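Long-range contacts in Lmo0135 protein (Listeria monocytogenes EGD-e, PDB 5ISU), which serves as the extracellular substrate-binding protein of an ABC transporter, probably one that carries peptides across the membrane: residues A50-E55 with F151-K156; N72-V77 with K134-T139; Y253-L258 with D468-A473; A291-D296 with S350-S355. All blocks are in the same frame, centred on the assembly; numbering follows the deposited sequence. Where two conformers were deposited one is given.

Contact 1 (A50-E55 with F151-K156). With EDO (1,2-ethanediol), chain B.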
loop_
_atom_site.group_PDB
_atom_site.type_symbol
_atom_site.label_atom_id
_atom_site.label_comp_id
_atom_site.label_asym_id
_atom_site.label_seq_id
_atom_site.Cartn_x
_atom_site.Cartn_y
_atom_site.Cartn_z
ATOM N N ALA A 50 10.171 13.376 6.927
ATOM C CA ALA A 50 8.932 14.066 6.656
ATOM C C ALA A 50 8.734 14.185 5.116
ATOM O O ALA A 50 9.712 14.316 4.372
ATOM C CB ALA A 50 8.965 15.438 7.289
ATOM N N PRO A 51 7.469 14.121 4.638
ATOM C CA PRO A 51 7.182 14.296 3.207
ATOM C C PRO A 51 6.855 15.768 2.856
ATOM O O PRO A 51 6.748 16.607 3.748
ATOM C CB PRO A 51 5.938 13.441 3.028
ATOM C CG PRO A 51 5.186 13.677 4.313
ATOM C CD PRO A 51 6.246 13.758 5.388
ATOM N N LEU A 52 6.700 16.083 1.572
ATOM C CA LEU A 52 6.306 17.446 1.197
ATOM C C LEU A 52 4.861 17.664 1.654
ATOM O O LEU A 52 4.523 18.714 2.200
ATOM C CB LEU A 52 6.418 17.669 -0.305
ATOM C CG LEU A 52 7.829 17.561 -0.883
ATOM C CD1 LEU A 52 7.785 17.608 -2.403
ATOM C CD2 LEU A 52 8.731 18.652 -0.331
ATOM N N PHE A 53 4.026 16.654 1.413
ATOM C CA PHE A 53 2.617 16.666 1.789
ATOM C C PHE A 53 2.283 15.322 2.399
ATOM O O PHE A 53 2.923 14.321 2.071
ATOM C CB PHE A 53 1.738 16.877 0.566
ATOM C CG PHE A 53 1.977 18.183 -0.132
ATOM C CD1 PHE A 53 2.965 18.292 -1.088
ATOM C CD2 PHE A 53 1.212 19.299 0.177
ATOM C CE1 PHE A 53 3.186 19.495 -1.743
ATOM C CE2 PHE A 53 1.424 20.502 -0.459
ATOM C CZ PHE A 53 2.415 20.606 -1.430
ATOM N N TRP A 54 1.296 15.297 3.290
ATOM C CA TRP A 54 0.874 14.050 3.896
ATOM C C TRP A 54 -0.047 13.335 2.905
ATOM O O TRP A 54 -1.046 13.878 2.499
ATOM C CB TRP A 54 0.138 14.291 5.220
ATOM C CG TRP A 54 0.930 14.995 6.278
ATOM C CD1 TRP A 54 0.727 16.254 6.738
ATOM C CD2 TRP A 54 2.055 14.480 7.002
ATOM N NE1 TRP A 54 1.634 16.555 7.721
ATOM C CE2 TRP A 54 2.467 15.483 7.898
ATOM C CE3 TRP A 54 2.742 13.270 6.986
ATOM C CZ2 TRP A 54 3.541 15.313 8.774
ATOM C CZ3 TRP A 54 3.826 13.094 7.859
ATOM C CH2 TRP A 54 4.218 14.111 8.725
ATOM N N GLU A 55 0.320 12.116 2.527
ATOM C CA GLU A 55 -0.427 11.301 1.560
ATOM C C GLU A 55 -1.879 11.030 1.938
ATOM O O GLU A 55 -2.773 11.196 1.118
ATOM C CB GLU A 55 0.301 9.945 1.360
ATOM C CG GLU A 55 -0.464 8.905 0.534
ATOM C CD GLU A 55 0.338 7.639 0.238
ATOM O OE1 GLU A 55 1.417 7.459 0.828
ATOM O OE2 GLU A 55 -0.127 6.814 -0.589
ATOM N N PHE A 151 6.068 12.231 -1.710
ATOM C CA PHE A 151 7.480 12.522 -1.851
ATOM C C PHE A 151 8.196 12.950 -0.556
ATOM O O PHE A 151 7.819 13.953 0.083
ATOM C CB PHE A 151 7.617 13.648 -2.879
ATOM C CG PHE A 151 9.012 13.856 -3.364
ATOM C CD1 PHE A 151 9.475 13.152 -4.456
ATOM C CD2 PHE A 151 9.857 14.749 -2.742
ATOM C CE1 PHE A 151 10.769 13.321 -4.917
ATOM C CE2 PHE A 151 11.147 14.933 -3.200
ATOM C CZ PHE A 151 11.602 14.217 -4.300
ATOM N N PHE A 152 9.257 12.211 -0.219
ATOM C CA PHE A 152 10.101 12.476 0.962
ATOM C C PHE A 152 11.485 12.896 0.462
ATOM O O PHE A 152 12.159 12.099 -0.175
ATOM C CB PHE A 152 10.266 11.211 1.829
ATOM C CG PHE A 152 8.990 10.700 2.455
ATOM C CD1 PHE A 152 8.081 9.966 1.714
ATOM C CD2 PHE A 152 8.733 10.899 3.813
ATOM C CE1 PHE A 152 6.913 9.469 2.305
ATOM C CE2 PHE A 152 7.573 10.422 4.408
ATOM C CZ PHE A 152 6.661 9.699 3.651
ATOM N N PRO A 153 11.913 14.144 0.728
ATOM C CA PRO A 153 13.238 14.498 0.254
ATOM C C PRO A 153 14.371 13.901 1.086
ATOM O O PRO A 153 14.172 13.531 2.265
ATOM C CB PRO A 153 13.258 16.030 0.359
ATOM C CG PRO A 153 12.227 16.369 1.351
ATOM C CD PRO A 153 11.170 15.315 1.220
ATOM N N ILE A 154 15.533 13.759 0.442
ATOM C CA ILE A 154 16.756 13.299 1.127
ATOM C C ILE A 154 17.750 14.474 1.154
ATOM O O ILE A 154 17.570 15.446 0.440
ATOM C CB ILE A 154 17.332 11.984 0.543
ATOM C CG1 ILE A 154 17.772 12.125 -0.922
ATOM C CG2 ILE A 154 16.291 10.884 0.661
ATOM C CD1 ILE A 154 18.419 10.866 -1.477
ATOM N N PRO A 155 18.745 14.427 2.043
ATOM C CA PRO A 155 19.648 15.580 2.126
ATOM C C PRO A 155 20.799 15.584 1.106
ATOM O O PRO A 155 21.529 14.604 0.979
ATOM C CB PRO A 155 20.162 15.515 3.557
ATOM C CG PRO A 155 19.995 14.107 3.982
ATOM C CD PRO A 155 18.879 13.519 3.196
ATOM N N LYS A 156 20.942 16.705 0.403
ATOM C CA LYS A 156 21.977 16.885 -0.597
ATOM C C LYS A 156 23.369 16.875 0.067
ATOM O O LYS A 156 24.267 16.145 -0.372
ATOM C CB LYS A 156 21.716 18.194 -1.361
ATOM C CG LYS A 156 22.726 18.587 -2.445
ATOM C CD LYS A 156 22.262 19.875 -3.122
ATOM C CE LYS A 156 23.275 20.450 -4.108
ATOM N NZ LYS A 156 23.528 19.565 -5.279
HETATM C C1 EDO B . 22.416 17.364 -8.402
HETATM O O1 EDO B . 22.077 16.006 -8.696
HETATM C C2 EDO B . 21.153 18.212 -8.429
HETATM O O2 EDO B . 21.173 19.145 -7.348
HETATM O O HOH W 1 12.588 14.290 4.397
HETATM O O HOH W 2 4.797 14.410 -0.266
#
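Pro51 and Leu52 pack against Phe151 and Phe152 in a buried junction of two irregular loops, tying the link between helix 39-48 and strand 63-68 to the one between helix 144-148 and helix 156-159. A single direct hydrogen bond joins the backbones. Leu52 N donates to Phe151 O at 2.8 Å, meeting the oxygen almost in line with its C=O (174°). Around it the side chains form two pairs, each lying side by side and pointing the same way. In the first, Pro51 CB sits over the centre of one face of the Phe152 ring, 3.8 Å from the centroid and 13° off the normal, a CH-pi contact; Phe152 CD2 also meets Ala50 C at 3.5 Å. In the second, Leu52 CG, anti to its carbonyl carbon (chi1 -63°), lies 3.9 Å from Phe151 CD2, and its methyl CD1 comes closer still, 3.5 Å from that ring atom. Two waters serve backbone groups of both loops. One donates to Ala50 O and Pro153 O; the other accepts from Phe53 N and Phe151 N. Lys156 NZ binds a 1,2-ethanediol molecule, probably from the crystallisation liquor, and makes a salt bridge to Glu160. Helix 93-104 packs on Phe151 and Pro153 through Thr99, helix 39-48 meets Phe152 with Gln45 and Gln46, and Leu52 shares backbone bonds with Ala61 and Ala63, where strand 63-68 begins.

Contact 2 (N72-V77 with K134-T139)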
loop_
_atom_site.group_PDB
_atom_site.type_symbol
_atom_site.label_atom_id
_atom_site.label_comp_id
_atom_site.label_asym_id
_atom_site.label_seq_id
_atom_site.Cartn_x
_atom_site.Cartn_y
_atom_site.Cartn_z
ATOM N N ASN A 72 -1.369 22.686 -17.248
ATOM C CA ASN A 72 -1.078 21.401 -16.578
ATOM C C ASN A 72 0.328 20.827 -16.771
ATOM O O ASN A 72 0.550 19.638 -16.508
ATOM C CB ASN A 72 -2.117 20.345 -16.991
ATOM C CG ASN A 72 -3.536 20.780 -16.690
ATOM O OD1 ASN A 72 -4.363 20.901 -17.591
ATOM N ND2 ASN A 72 -3.813 21.056 -15.423
ATOM N N LEU A 73 1.274 21.665 -17.198
ATOM C CA LEU A 73 2.662 21.237 -17.411
ATOM C C LEU A 73 3.621 21.726 -16.337
ATOM O O LEU A 73 4.711 21.191 -16.237
ATOM C CB LEU A 73 3.181 21.719 -18.775
ATOM C CG LEU A 73 2.476 21.195 -20.018
ATOM C CD1 LEU A 73 3.140 21.807 -21.245
ATOM C CD2 LEU A 73 2.502 19.675 -20.068
ATOM N N THR A 74 3.234 22.735 -15.552
ATOM C CA THR A 74 4.115 23.285 -14.523
ATOM C C THR A 74 3.528 23.215 -13.098
ATOM O O THR A 74 2.491 23.808 -12.808
ATOM C CB THR A 74 4.494 24.738 -14.867
ATOM O OG1 THR A 74 5.070 24.781 -16.183
ATOM C CG2 THR A 74 5.509 25.292 -13.871
ATOM N N TYR A 75 4.214 22.482 -12.224
ATOM C CA TYR A 75 3.829 22.319 -10.829
ATOM C C TYR A 75 4.826 23.090 -9.966
ATOM O O TYR A 75 6.010 22.805 -9.980
ATOM C CB TYR A 75 3.838 20.832 -10.435
ATOM C CG TYR A 75 2.761 19.987 -11.098
ATOM C CD1 TYR A 75 2.791 19.710 -12.458
ATOM C CD2 TYR A 75 1.740 19.422 -10.347
ATOM C CE1 TYR A 75 1.798 18.931 -13.061
ATOM C CE2 TYR A 75 0.754 18.641 -10.934
ATOM C CZ TYR A 75 0.783 18.391 -12.289
ATOM O OH TYR A 75 -0.209 17.607 -12.853
ATOM N N THR A 76 4.335 24.049 -9.200
ATOM C CA THR A 76 5.170 24.859 -8.338
ATOM C C THR A 76 4.889 24.545 -6.876
ATOM O O THR A 76 3.754 24.699 -6.405
ATOM C CB THR A 76 4.891 26.346 -8.582
ATOM O OG1 THR A 76 5.128 26.655 -9.955
ATOM C CG2 THR A 76 5.778 27.219 -7.725
ATOM N N VAL A 77 5.930 24.122 -6.158
ATOM C CA VAL A 77 5.836 23.799 -4.734
ATOM C C VAL A 77 6.602 24.839 -3.908
ATOM O O VAL A 77 7.786 25.087 -4.159
ATOM C CB VAL A 77 6.460 22.410 -4.419
ATOM C CG1 VAL A 77 6.365 22.095 -2.929
ATOM C CG2 VAL A 77 5.789 21.315 -5.233
ATOM N N LYS A 134 10.210 24.268 -8.823
ATOM C CA LYS A 134 9.361 24.321 -10.026
ATOM C C LYS A 134 9.603 23.062 -10.847
ATOM O O LYS A 134 10.742 22.794 -11.244
ATOM C CB LYS A 134 9.701 25.533 -10.892
ATOM C CG LYS A 134 8.794 25.693 -12.105
ATOM C CD LYS A 134 9.471 26.390 -13.275
ATOM C CE LYS A 134 9.836 27.828 -12.978
ATOM N NZ LYS A 134 10.523 28.451 -14.143
ATOM N N PHE A 135 8.539 22.292 -11.088
ATOM C CA PHE A 135 8.608 21.091 -11.904
ATOM C C PHE A 135 7.968 21.421 -13.244
ATOM O O PHE A 135 6.880 21.997 -13.283
ATOM C CB PHE A 135 7.781 19.932 -11.319
ATOM C CG PHE A 135 8.262 19.400 -9.992
ATOM C CD1 PHE A 135 7.780 19.924 -8.808
ATOM C CD2 PHE A 135 9.124 18.319 -9.938
ATOM C CE1 PHE A 135 8.178 19.408 -7.580
ATOM C CE2 PHE A 135 9.537 17.797 -8.721
ATOM C CZ PHE A 135 9.065 18.343 -7.536
ATOM N N THR A 136 8.629 21.039 -14.326
ATOM C CA THR A 136 8.119 21.266 -15.668
ATOM C C THR A 136 8.029 19.917 -16.379
ATOM O O THR A 136 9.051 19.287 -16.662
ATOM C CB THR A 136 9.007 22.250 -16.443
ATOM O OG1 THR A 136 10.384 21.936 -16.206
ATOM C CG2 THR A 136 8.753 23.681 -15.978
ATOM N N LEU A 137 6.798 19.466 -16.621
ATOM C CA LEU A 137 6.548 18.191 -17.289
ATOM C C LEU A 137 6.648 18.358 -18.767
ATOM O O LEU A 137 6.308 19.426 -19.267
ATOM C CB LEU A 137 5.125 17.693 -17.014
ATOM C CG LEU A 137 4.765 17.311 -15.596
ATOM C CD1 LEU A 137 3.311 16.884 -15.546
ATOM C CD2 LEU A 137 5.665 16.202 -15.111
ATOM N N PRO A 138 7.058 17.290 -19.479
ATOM C CA PRO A 138 7.145 17.320 -20.960
ATOM C C PRO A 138 5.756 17.259 -21.628
ATOM O O PRO A 138 5.530 17.891 -22.653
ATOM C CB PRO A 138 7.980 16.077 -21.291
ATOM C CG PRO A 138 7.783 15.152 -20.121
ATOM C CD PRO A 138 7.573 16.025 -18.916
ATOM N N THR A 139 4.845 16.490 -21.039
ATOM C CA THR A 139 3.468 16.360 -21.523
ATOM C C THR A 139 2.558 16.333 -20.309
ATOM O O THR A 139 3.037 16.257 -19.166
ATOM C CB THR A 139 3.274 15.103 -22.395
ATOM O OG1 THR A 139 3.986 14.008 -21.812
ATOM C CG2 THR A 139 3.814 15.330 -23.786
#
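Tyr75 and Phe135 form the hydrogen-bonded pair at the middle of this antiparallel strand contact, whose short segments run at 166° to each other. Backbone bonds come first. Tyr75 N donates to Phe135 O at 2.9 Å, and Phe135 N returns a straighter bond to Tyr75 O at 2.8 Å, 173° at the hydrogen. One step beyond the regular strands, Leu137 N reaches Leu73 O at 2.7 Å, so the pairing carries on into the loops. Between these bonds Thr74 CA makes a CA-H...O contact with Phe135 O. Apolar packing gathers on the sheet face that carries both aromatic residues. Tyr75 CB and Phe135 CB stand 4.1 Å apart. The rings diverge from there: Leu137 CD1 meets Tyr75 CE1 at 3.6 Å, while Val77 CG2 lies at the edge of the Phe135 ring, near its plane, 3.9 Å from CE1. On the other face Thr74 CG2, anti to its backbone N, touches the aliphatic part of Lys134 at CG, 3.8 Å away. At the loop end Leu73 CD2 lies against the backbone of Thr139. The two strands are inner members of a five-stranded antiparallel sheet: strand 63-68 flanks 74-79, strand 121-129 flanks 132-136, and helix 144-148 packs on the aromatic face, where Phe144 meets the rings of Tyr75 and Phe135 edge-to-face.

Contact 3 (Y253-L258 with D468-A473)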
loop_
_atom_site.group_PDB
_atom_site.type_symbol
_atom_site.label_atom_id
_atom_site.label_comp_id
_atom_site.label_asym_id
_atom_site.label_seq_id
_atom_site.Cartn_x
_atom_site.Cartn_y
_atom_site.Cartn_z
ATOM N N TYR A 253 -9.046 0.697 11.431
ATOM C CA TYR A 253 -9.097 1.703 10.378
ATOM C C TYR A 253 -8.816 1.056 9.004
ATOM O O TYR A 253 -8.202 -0.007 8.942
ATOM C CB TYR A 253 -8.054 2.779 10.687
ATOM C CG TYR A 253 -6.658 2.199 10.858
ATOM C CD1 TYR A 253 -6.292 1.580 12.037
ATOM C CD2 TYR A 253 -5.729 2.248 9.824
ATOM C CE1 TYR A 253 -5.045 1.021 12.196
ATOM C CE2 TYR A 253 -4.464 1.701 9.972
ATOM C CZ TYR A 253 -4.122 1.093 11.157
ATOM O OH TYR A 253 -2.880 0.531 11.304
ATOM N N PRO A 254 -9.272 1.685 7.907
ATOM C CA PRO A 254 -9.027 1.060 6.606
ATOM C C PRO A 254 -7.557 0.995 6.238
ATOM O O PRO A 254 -6.824 1.925 6.503
ATOM C CB PRO A 254 -9.807 1.960 5.623
ATOM C CG PRO A 254 -10.817 2.681 6.466
ATOM C CD PRO A 254 -10.104 2.900 7.774
ATOM N N GLU A 255 -7.117 -0.131 5.687
ATOM C CA GLU A 255 -5.720 -0.264 5.257
ATOM C C GLU A 255 -5.599 -0.038 3.755
ATOM O O GLU A 255 -4.505 -0.144 3.202
ATOM C CB GLU A 255 -5.112 -1.615 5.659
ATOM C CG GLU A 255 -3.583 -1.652 5.488
ATOM C CD GLU A 255 -2.868 -2.601 6.444
ATOM O OE1 GLU A 255 -1.773 -2.227 6.937
ATOM O OE2 GLU A 255 -3.414 -3.688 6.754
ATOM N N ASN A 256 -6.716 0.311 3.114
ATOM C CA ASN A 256 -6.770 0.509 1.662
ATOM C C ASN A 256 -6.281 -0.728 0.921
ATOM O O ASN A 256 -5.691 -0.632 -0.147
ATOM C CB ASN A 256 -5.995 1.756 1.232
ATOM C CG ASN A 256 -6.600 3.038 1.765
ATOM O OD1 ASN A 256 -7.774 3.106 2.092
ATOM N ND2 ASN A 256 -5.800 4.064 1.823
ATOM N N ARG A 257 -6.520 -1.894 1.509
ATOM C CA ARG A 257 -6.125 -3.130 0.889
ATOM C C ARG A 257 -7.333 -3.830 0.273
ATOM O O ARG A 257 -8.386 -3.935 0.909
ATOM C CB ARG A 257 -5.472 -4.057 1.902
ATOM C CG ARG A 257 -5.070 -5.404 1.319
ATOM C CD ARG A 257 -4.321 -6.257 2.320
ATOM N NE ARG A 257 -3.903 -7.553 1.752
ATOM C CZ ARG A 257 -4.670 -8.647 1.668
ATOM N NH1 ARG A 257 -4.168 -9.767 1.145
ATOM N NH2 ARG A 257 -5.937 -8.641 2.088
ATOM N N LEU A 258 -7.184 -4.257 -0.978
ATOM C CA LEU A 258 -8.182 -5.079 -1.622
ATOM C C LEU A 258 -7.717 -6.540 -1.528
ATOM O O LEU A 258 -6.590 -6.854 -1.873
ATOM C CB LEU A 258 -8.365 -4.723 -3.105
ATOM C CG LEU A 258 -9.199 -5.764 -3.868
ATOM C CD1 LEU A 258 -10.653 -5.803 -3.403
ATOM C CD2 LEU A 258 -9.135 -5.578 -5.377
ATOM N N ASP A 468 -10.046 -4.392 3.127
ATOM C CA ASP A 468 -9.636 -4.777 4.473
ATOM C C ASP A 468 -9.204 -3.661 5.433
ATOM O O ASP A 468 -8.715 -2.616 5.030
ATOM C CB ASP A 468 -8.515 -5.805 4.352
ATOM C CG ASP A 468 -8.982 -7.116 3.738
ATOM O OD1 ASP A 468 -10.174 -7.240 3.353
ATOM O OD2 ASP A 468 -8.143 -8.040 3.655
ATOM N N ASN A 469 -9.405 -3.908 6.718
ATOM C CA ASN A 469 -8.987 -2.957 7.757
ATOM C C ASN A 469 -7.793 -3.546 8.478
ATOM O O ASN A 469 -7.591 -4.738 8.463
ATOM C CB ASN A 469 -10.104 -2.703 8.774
ATOM C CG ASN A 469 -11.339 -2.092 8.151
ATOM O OD1 ASN A 469 -11.258 -1.297 7.213
ATOM N ND2 ASN A 469 -12.496 -2.467 8.670
ATOM N N ALA A 470 -6.963 -2.687 9.041
ATOM C CA ALA A 470 -5.836 -3.105 9.860
ATOM C C ALA A 470 -6.271 -2.796 11.295
ATOM O O ALA A 470 -7.230 -2.041 11.514
ATOM C CB ALA A 470 -4.591 -2.335 9.494
ATOM N N VAL A 471 -5.566 -3.381 12.263
ATOM C CA VAL A 471 -5.886 -3.199 13.691
ATOM C C VAL A 471 -4.625 -2.929 14.501
ATOM O O VAL A 471 -3.609 -3.611 14.314
ATOM C CB VAL A 471 -6.561 -4.458 14.280
ATOM C CG1 VAL A 471 -7.002 -4.216 15.712
ATOM C CG2 VAL A 471 -7.763 -4.864 13.442
ATOM N N LEU A 472 -4.702 -1.934 15.380
ATOM C CA LEU A 472 -3.622 -1.592 16.292
ATOM C C LEU A 472 -4.092 -1.707 17.729
ATOM O O LEU A 472 -5.265 -1.470 18.042
ATOM C CB LEU A 472 -3.211 -0.133 16.152
ATOM C CG LEU A 472 -2.646 0.334 14.832
ATOM C CD1 LEU A 472 -2.531 1.847 14.884
ATOM C CD2 LEU A 472 -1.314 -0.345 14.538
ATOM N N ALA A 473 -3.137 -1.984 18.604
ATOM C CA ALA A 473 -3.367 -1.996 20.024
ATOM C C ALA A 473 -2.383 -0.968 20.577
ATOM O O ALA A 473 -1.181 -1.045 20.299
ATOM C CB ALA A 473 -3.112 -3.371 20.608
HETATM O O HOH W 3 -5.491 -5.525 6.198
HETATM O O HOH W 4 -9.638 -0.710 3.307
#
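Tyr253 swings its ring across the neighbouring strand onto Ala470 and Leu472. Its CG stands between the backbone N and the carbonyl carbon (chi1 56°). Ala470 O lies over one face of the ring, while Leu472 CG comes in at the edge, 3.5 Å from Tyr253 OH. The Tyr253 and Leu472 side chains cross obliquely. The backbones of Tyr253 and Ala470 are bonded both ways: Ala470 N to Tyr253 O at 3.0 Å, and Tyr253 N to Ala470 O at a longer 3.3 Å. Glu255 sends an extended chain over Ala470, its OE2 3.3 Å from Ala470 CB; a water donates to this oxygen and to Asn469 O, and OE1 is held by a salt bridge to Arg39. Asn469 lies obliquely across Pro254, OD1 3.3 Å from Pro254 CA, while its ND2 donates to Glu297 O. Arg257 and Asp468 run side by side, pointing the same way. Arg257 NH2 reaches Asp468 OD2 at 2.8 Å in a salt bridge whose hydrogen bond is weak, bent to 117°, with the guanidinium and carboxylate planes 33° apart. Asp468 OD1 is bonded to Ser466 OG. At Asn256, whose phi and psi are left-handed, the strand makes a beta bulge: Asp468 O accepts from Glu255 N and Asp468 N donates to Arg257 O. Strands 248-263 and 462-475 meet near the centre of the chain, consistent with the inter-lobe strands of binding-protein folds; strand 395-400 flanks the first, and strands 231-233 and 299-301 pair with the second.

Contact 4 (A291-D296 with S350-S355)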
loop_
_atom_site.group_PDB
_atom_site.type_symbol
_atom_site.label_atom_id
_atom_site.label_comp_id
_atom_site.label_asym_id
_atom_site.label_seq_id
_atom_site.Cartn_x
_atom_site.Cartn_y
_atom_site.Cartn_z
ATOM N N ALA A 291 -16.016 -15.906 7.270
ATOM C CA ALA A 291 -15.155 -17.081 7.401
ATOM C C ALA A 291 -13.666 -16.742 7.474
ATOM O O ALA A 291 -12.921 -17.405 8.198
ATOM C CB ALA A 291 -15.421 -18.072 6.269
ATOM N N ALA A 292 -13.237 -15.717 6.734
ATOM C CA ALA A 292 -11.823 -15.323 6.698
ATOM C C ALA A 292 -11.360 -14.683 8.002
ATOM O O ALA A 292 -10.473 -15.194 8.691
ATOM C CB ALA A 292 -11.573 -14.383 5.535
ATOM N N TYR A 293 -11.958 -13.540 8.308
ATOM C CA TYR A 293 -11.685 -12.789 9.518
ATOM C C TYR A 293 -12.875 -13.243 10.396
ATOM O O TYR A 293 -13.716 -14.004 9.922
ATOM C CB TYR A 293 -11.634 -11.283 9.185
ATOM C CG TYR A 293 -10.913 -10.996 7.846
ATOM C CD1 TYR A 293 -9.511 -10.960 7.745
ATOM C CD2 TYR A 293 -11.640 -10.801 6.680
ATOM C CE1 TYR A 293 -8.869 -10.728 6.511
ATOM C CE2 TYR A 293 -11.015 -10.563 5.452
ATOM C CZ TYR A 293 -9.629 -10.528 5.360
ATOM O OH TYR A 293 -9.033 -10.305 4.100
ATOM N N GLY A 294 -12.957 -12.837 11.654
ATOM C CA GLY A 294 -14.054 -13.325 12.510
ATOM C C GLY A 294 -15.426 -12.705 12.293
ATOM O O GLY A 294 -16.450 -13.385 12.330
ATOM N N SER A 295 -15.430 -11.400 12.074
ATOM C CA SER A 295 -16.642 -10.626 11.916
ATOM C C SER A 295 -16.433 -9.565 10.860
ATOM O O SER A 295 -15.348 -9.460 10.274
ATOM C CB SER A 295 -16.932 -9.932 13.232
ATOM O OG SER A 295 -15.887 -9.036 13.554
ATOM N N ASP A 296 -17.451 -8.735 10.666
ATOM C CA ASP A 296 -17.391 -7.680 9.653
ATOM C C ASP A 296 -16.640 -6.408 10.083
ATOM O O ASP A 296 -16.626 -5.431 9.336
ATOM C CB ASP A 296 -18.810 -7.307 9.180
ATOM C CG ASP A 296 -19.627 -6.585 10.244
ATOM O OD1 ASP A 296 -19.431 -6.851 11.453
ATOM O OD2 ASP A 296 -20.476 -5.756 9.851
ATOM N N SER A 350 -1.280 -18.401 6.048
ATOM C CA SER A 350 -2.323 -17.387 6.244
ATOM C C SER A 350 -3.649 -18.065 6.481
ATOM O O SER A 350 -4.225 -18.648 5.566
ATOM C CB SER A 350 -2.421 -16.477 5.020
ATOM O OG SER A 350 -3.489 -15.551 5.156
ATOM N N LYS A 351 -4.121 -18.009 7.719
ATOM C CA LYS A 351 -5.407 -18.628 8.065
ATOM C C LYS A 351 -6.556 -18.030 7.268
ATOM O O LYS A 351 -7.473 -18.756 6.878
ATOM C CB LYS A 351 -5.653 -18.562 9.574
ATOM C CG LYS A 351 -5.568 -17.160 10.186
ATOM C CD LYS A 351 -5.168 -17.203 11.665
ATOM C CE LYS A 351 -3.697 -17.616 11.826
ATOM N NZ LYS A 351 -3.231 -17.707 13.238
ATOM N N SER A 352 -6.478 -16.728 6.985
ATOM C CA SER A 352 -7.506 -16.056 6.194
ATOM C C SER A 352 -7.592 -16.662 4.810
ATOM O O SER A 352 -8.680 -17.033 4.359
ATOM C CB SER A 352 -7.216 -14.569 6.061
ATOM O OG SER A 352 -7.331 -13.937 7.307
ATOM N N GLN A 353 -6.439 -16.776 4.146
ATOM C CA GLN A 353 -6.408 -17.346 2.805
ATOM C C GLN A 353 -6.867 -18.824 2.785
ATOM O O GLN A 353 -7.517 -19.240 1.829
ATOM C CB GLN A 353 -5.055 -17.111 2.103
ATOM C CG GLN A 353 -4.838 -15.642 1.708
ATOM C CD GLN A 353 -3.635 -15.405 0.771
ATOM O OE1 GLN A 353 -3.018 -16.339 0.256
ATOM N NE2 GLN A 353 -3.316 -14.134 0.537
ATOM N N GLU A 354 -6.609 -19.599 3.839
ATOM C CA GLU A 354 -7.102 -20.995 3.821
ATOM C C GLU A 354 -8.630 -21.050 3.957
ATOM O O GLU A 354 -9.281 -21.816 3.249
ATOM C CB GLU A 354 -6.408 -21.918 4.844
ATOM C CG GLU A 354 -6.936 -23.362 4.769
ATOM C CD GLU A 354 -5.917 -24.425 5.138
ATOM O OE1 GLU A 354 -6.272 -25.402 5.846
ATOM O OE2 GLU A 354 -4.758 -24.291 4.709
ATOM N N SER A 355 -9.190 -20.225 4.839
ATOM C CA SER A 355 -10.637 -20.160 5.025
ATOM C C SER A 355 -11.345 -19.698 3.752
ATOM O O SER A 355 -12.434 -20.173 3.422
ATOM C CB SER A 355 -10.974 -19.211 6.171
ATOM O OG SER A 355 -10.431 -19.689 7.388
#
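Ala291, Ala292 and Tyr293, at the end of helix 285-292, rest on Ser352 and Ser355 in the first turns of helix 351-365. Small side chains let the backbones come close, with Ala292 CA 4.4 Å from Ser352 CA. Ser355 points its CB toward the other segment, 3.3 Å from Ala291 O. Ser355 OG, anti to its own carbonyl carbon (chi1 -63°), turns back along its helix and donates to Lys351 O at 3.1 Å. That carbonyl also takes Ser355 N, and the two donors reach it from opposite faces of its plane. Ser352 OG has the same setting about CA-CB and lies 3.6 Å from Tyr293 CE1, with Ala292 O close by at 3.7 Å. Tyr293 is the first residue to leave the helix. Its CB points away from the serines; chi1 (-40°) sets CG beside the backbone N, anti to the carbonyl carbon, and from there the ring's CE1 comes near Ser352 OG. Ala292 CB lies over one face of this ring, offset toward the rim, and the phenol OH makes a weak hydrogen bond to Asp468 OD2. At the start of the second helix, Ser350 is the N-cap: its OG accepts a weak bond from Gln353 N. The carbonyl end of one helix thus lies against small serine side chains on the flank of the other, a surface contact that rests mainly on van der Waals fit, while Ser355 OG is satisfied within its own helix.

In the fold
From the N terminus, the first of the four to open is contact 1, where the loop after helix 39-48 meets residues 151-156 and closes a long loop. Contact 2 falls wholly within that loop, uniting two strands of the five-stranded sheet, and the two meet where Phe53 packs on Val77. Contact 3 opens only after both have closed and spans more than 200 residues, bringing strand 462-475 near the C terminus onto strand 248-263. Contact 4 lies within this second loop and joins two helix ends. It touches contact 3 through Tyr293 and Asp468. Contacts 2 and 4 lie on opposite sides of the chain's centre, about 46 Å apart between centres.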